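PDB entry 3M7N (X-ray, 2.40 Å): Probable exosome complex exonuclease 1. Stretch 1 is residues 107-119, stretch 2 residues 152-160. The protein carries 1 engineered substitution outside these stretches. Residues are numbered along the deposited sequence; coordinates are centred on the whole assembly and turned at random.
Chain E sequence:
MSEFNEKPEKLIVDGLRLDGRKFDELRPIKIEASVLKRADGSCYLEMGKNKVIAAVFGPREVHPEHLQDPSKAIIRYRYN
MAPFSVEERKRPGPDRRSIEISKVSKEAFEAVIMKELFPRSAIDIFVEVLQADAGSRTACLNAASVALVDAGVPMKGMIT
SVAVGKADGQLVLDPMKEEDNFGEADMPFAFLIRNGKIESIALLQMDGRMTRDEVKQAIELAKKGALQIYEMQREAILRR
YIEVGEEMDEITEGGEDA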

# COMPACT_ATOMS: atom_id res chain seq x y z
N GLU E 107 -11.82 -4.62 -20.05
CA GLU E 107 -13.02 -5.43 -20.23
C GLU E 107 -13.20 -5.83 -21.70
O GLU E 107 -13.56 -6.97 -22.00
CB GLU E 107 -14.24 -4.71 -19.64
CG GLU E 107 -14.36 -4.97 -18.13
CD GLU E 107 -15.14 -3.92 -17.37
OE1 GLU E 107 -15.62 -2.94 -17.98
OE2 GLU E 107 -15.26 -4.06 -16.13
N ALA E 108 -12.89 -4.91 -22.62
CA ALA E 108 -13.00 -5.18 -24.05
C ALA E 108 -12.08 -6.32 -24.46
O ALA E 108 -12.41 -7.11 -25.35
CB ALA E 108 -12.71 -3.91 -24.89
N PHE E 109 -10.92 -6.42 -23.83
CA PHE E 109 -9.98 -7.47 -24.22
C PHE E 109 -10.21 -8.78 -23.49
O PHE E 109 -9.88 -9.85 -24.01
CB PHE E 109 -8.54 -6.98 -24.11
CG PHE E 109 -8.17 -5.99 -25.19
CD1 PHE E 109 -8.11 -4.63 -24.91
CD2 PHE E 109 -7.93 -6.42 -26.50
CE1 PHE E 109 -7.78 -3.71 -25.92
CE2 PHE E 109 -7.60 -5.52 -27.48
CZ PHE E 109 -7.53 -4.17 -27.20
N GLU E 110 -10.78 -8.70 -22.28
CA GLU E 110 -11.05 -9.91 -21.50
C GLU E 110 -12.00 -10.75 -22.31
O GLU E 110 -11.97 -11.97 -22.27
CB GLU E 110 -11.66 -9.59 -20.14
CG GLU E 110 -10.69 -8.90 -19.19
CD GLU E 110 -11.25 -8.72 -17.79
OE1 GLU E 110 -12.36 -8.14 -17.63
OE2 GLU E 110 -10.57 -9.16 -16.84
N ALA E 111 -12.84 -10.06 -23.06
CA ALA E 111 -13.85 -10.68 -23.92
C ALA E 111 -13.26 -11.41 -25.14
O ALA E 111 -14.00 -12.07 -25.87
CB ALA E 111 -14.86 -9.60 -24.37
N VAL E 112 -11.95 -11.31 -25.35
CA VAL E 112 -11.38 -11.72 -26.62
C VAL E 112 -10.05 -12.49 -26.55
O VAL E 112 -9.79 -13.38 -27.35
CB VAL E 112 -11.27 -10.48 -27.53
CG1 VAL E 112 -10.16 -10.64 -28.53
CG2 VAL E 112 -12.61 -10.24 -28.23
N ILE E 113 -9.19 -12.13 -25.61
CA ILE E 113 -7.95 -12.87 -25.39
C ILE E 113 -8.27 -14.27 -24.88
O ILE E 113 -9.11 -14.43 -24.00
CB ILE E 113 -7.02 -12.14 -24.38
CG1 ILE E 113 -6.43 -10.89 -25.02
CG2 ILE E 113 -5.95 -13.08 -23.87
CD1 ILE E 113 -5.91 -9.84 -24.03
N MET E 114 -7.64 -15.28 -25.45
CA MET E 114 -7.81 -16.64 -24.94
C MET E 114 -7.00 -16.85 -23.65
O MET E 114 -5.95 -17.48 -23.65
CB MET E 114 -7.44 -17.68 -26.01
CG MET E 114 -8.25 -17.54 -27.30
SD MET E 114 -7.75 -18.74 -28.55
CE MET E 114 -8.21 -20.28 -27.76
N LYS E 115 -7.50 -16.30 -22.56
CA LYS E 115 -6.74 -16.31 -21.31
C LYS E 115 -6.61 -17.71 -20.68
O LYS E 115 -5.65 -17.98 -19.97
CB LYS E 115 -7.28 -15.27 -20.33
CG LYS E 115 -8.78 -15.21 -20.26
CD LYS E 115 -9.22 -13.79 -20.02
CE LYS E 115 -10.61 -13.72 -19.42
NZ LYS E 115 -10.82 -12.33 -18.90
N GLU E 116 -7.55 -18.60 -20.97
CA GLU E 116 -7.46 -19.97 -20.47
C GLU E 116 -6.15 -20.67 -20.83
O GLU E 116 -5.79 -21.69 -20.23
CB GLU E 116 -8.63 -20.82 -20.99
CG GLU E 116 -9.97 -20.46 -20.38
CD GLU E 116 -10.50 -19.14 -20.87
OE1 GLU E 116 -11.15 -18.42 -20.07
OE2 GLU E 116 -10.26 -18.81 -22.07
N LEU E 117 -5.44 -20.13 -21.81
CA LEU E 117 -4.22 -20.77 -22.28
C LEU E 117 -3.05 -20.50 -21.36
O LEU E 117 -2.04 -21.19 -21.41
CB LEU E 117 -3.88 -20.28 -23.68
CG LEU E 117 -4.81 -20.83 -24.75
CD1 LEU E 117 -4.53 -20.14 -26.07
CD2 LEU E 117 -4.63 -22.33 -24.86
N PHE E 118 -3.17 -19.47 -20.53
CA PHE E 118 -2.06 -19.07 -19.69
C PHE E 118 -2.47 -18.92 -18.22
O PHE E 118 -2.43 -17.82 -17.67
CB PHE E 118 -1.42 -17.79 -20.23
CG PHE E 118 -1.12 -17.84 -21.69
CD1 PHE E 118 -1.87 -17.10 -22.59
CD2 PHE E 118 -0.12 -18.67 -22.17
CE1 PHE E 118 -1.60 -17.17 -23.95
CE2 PHE E 118 0.14 -18.74 -23.53
CZ PHE E 118 -0.60 -17.98 -24.41
N PRO E 119 -2.86 -20.04 -17.60
CA PRO E 119 -3.19 -20.04 -16.17
C PRO E 119 -2.06 -19.40 -15.37
O PRO E 119 -0.89 -19.47 -15.77
CB PRO E 119 -3.28 -21.52 -15.83
CG PRO E 119 -3.56 -22.20 -17.11
CD PRO E 119 -2.90 -21.39 -18.18
N GLY E 152 1.72 -11.71 -30.54
CA GLY E 152 1.27 -13.07 -30.79
C GLY E 152 0.40 -13.68 -29.70
O GLY E 152 0.37 -14.89 -29.55
N VAL E 153 -0.32 -12.87 -28.94
CA VAL E 153 -1.19 -13.49 -27.95
C VAL E 153 -2.52 -13.88 -28.58
O VAL E 153 -3.21 -13.06 -29.19
CB VAL E 153 -1.35 -12.64 -26.67
CG1 VAL E 153 -0.43 -11.45 -26.70
CG2 VAL E 153 -2.79 -12.24 -26.43
N PRO E 154 -2.87 -15.17 -28.46
CA PRO E 154 -4.05 -15.76 -29.11
C PRO E 154 -5.32 -15.01 -28.76
O PRO E 154 -5.56 -14.68 -27.60
CB PRO E 154 -4.07 -17.18 -28.54
CG PRO E 154 -2.64 -17.47 -28.20
CD PRO E 154 -2.10 -16.15 -27.70
N MET E 155 -6.13 -14.72 -29.78
CA MET E 155 -7.35 -13.92 -29.62
C MET E 155 -8.45 -14.47 -30.52
O MET E 155 -8.17 -15.10 -31.54
CB MET E 155 -7.08 -12.45 -29.97
CG MET E 155 -6.44 -11.63 -28.85
SD MET E 155 -5.71 -10.06 -29.42
CE MET E 155 -7.13 -9.01 -29.66
N LYS E 156 -9.70 -14.23 -30.13
CA LYS E 156 -10.85 -14.65 -30.94
C LYS E 156 -10.83 -13.90 -32.27
O LYS E 156 -11.23 -14.43 -33.29
CB LYS E 156 -12.16 -14.35 -30.21
CG LYS E 156 -12.56 -15.37 -29.17
CD LYS E 156 -13.72 -14.87 -28.32
CE LYS E 156 -13.99 -15.78 -27.13
NZ LYS E 156 -15.11 -15.29 -26.27
N GLY E 157 -10.38 -12.66 -32.23
CA GLY E 157 -10.29 -11.84 -33.41
C GLY E 157 -9.74 -10.50 -32.98
O GLY E 157 -9.17 -10.37 -31.91
N MET E 158 -9.93 -9.48 -33.80
CA MET E 158 -9.35 -8.19 -33.52
C MET E 158 -10.34 -7.24 -32.87
O MET E 158 -11.56 -7.42 -32.95
CB MET E 158 -8.79 -7.60 -34.81
CG MET E 158 -7.39 -8.13 -35.12
SD MET E 158 -6.24 -6.88 -34.56
CE MET E 158 -7.33 -5.48 -34.75
N ILE E 159 -9.81 -6.21 -32.24
CA ILE E 159 -10.62 -5.23 -31.58
C ILE E 159 -10.46 -3.95 -32.37
O ILE E 159 -9.34 -3.51 -32.62
CB ILE E 159 -10.17 -5.04 -30.11
CG1 ILE E 159 -10.64 -6.22 -29.25
CG2 ILE E 159 -10.71 -3.76 -29.55
CD1 ILE E 159 -12.16 -6.36 -29.14
N THR E 160 -11.56 -3.35 -32.77
CA THR E 160 -11.48 -2.15 -33.58
C THR E 160 -12.45 -1.13 -33.02
O THR E 160 -13.57 -1.46 -32.61
CB THR E 160 -11.77 -2.46 -35.09
OG1 THR E 160 -10.95 -3.56 -35.53
CG2 THR E 160 -11.51 -1.23 -35.96
O HOH W 1 -15.84 -13.20 -24.64

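A single isolated beta bridge joins the two stretches where both are loop: I113 with M155, whose CA atoms lie 4.4 Å apart. Two backbone hydrogen bonds frame it: K156 N donates to V112 O at 2.9 Å, and M114 N donates to P154 O at 3.1 Å, nearly straight at 171°. Neither I113 nor M155 uses its own N or O in this pair; their neighbours do the bonding. V112 O also receives a CA-H contact from M155 CA at 3.4 Å.

K156 adds a side-chain tie one residue before V112. Its NZ makes a weak 3.4 Å hydrogen bond to A111 O, and a water spans the same pair, its O donating to A111 O at 2.5 Å and accepting from K156 NZ at 2.7 Å.

Apolar packing extends from this polar centre in two directions. Toward the helix, I159 points at stretch 1: its CG1 lies 3.6 Å from F109 CE2 and its CD1 4.0 Å from V112 CG2. The M155 methyl, CE, reaches V112 CG1 at 3.6 Å and sits at the edge of the F109 ring. Toward the 3-10 segment, the P154 ring packs against three side chains: its CB meets M114 SD at 4.0 Å and L117 CD1 at 3.9 Å, while its CD abuts the F118 ring edge.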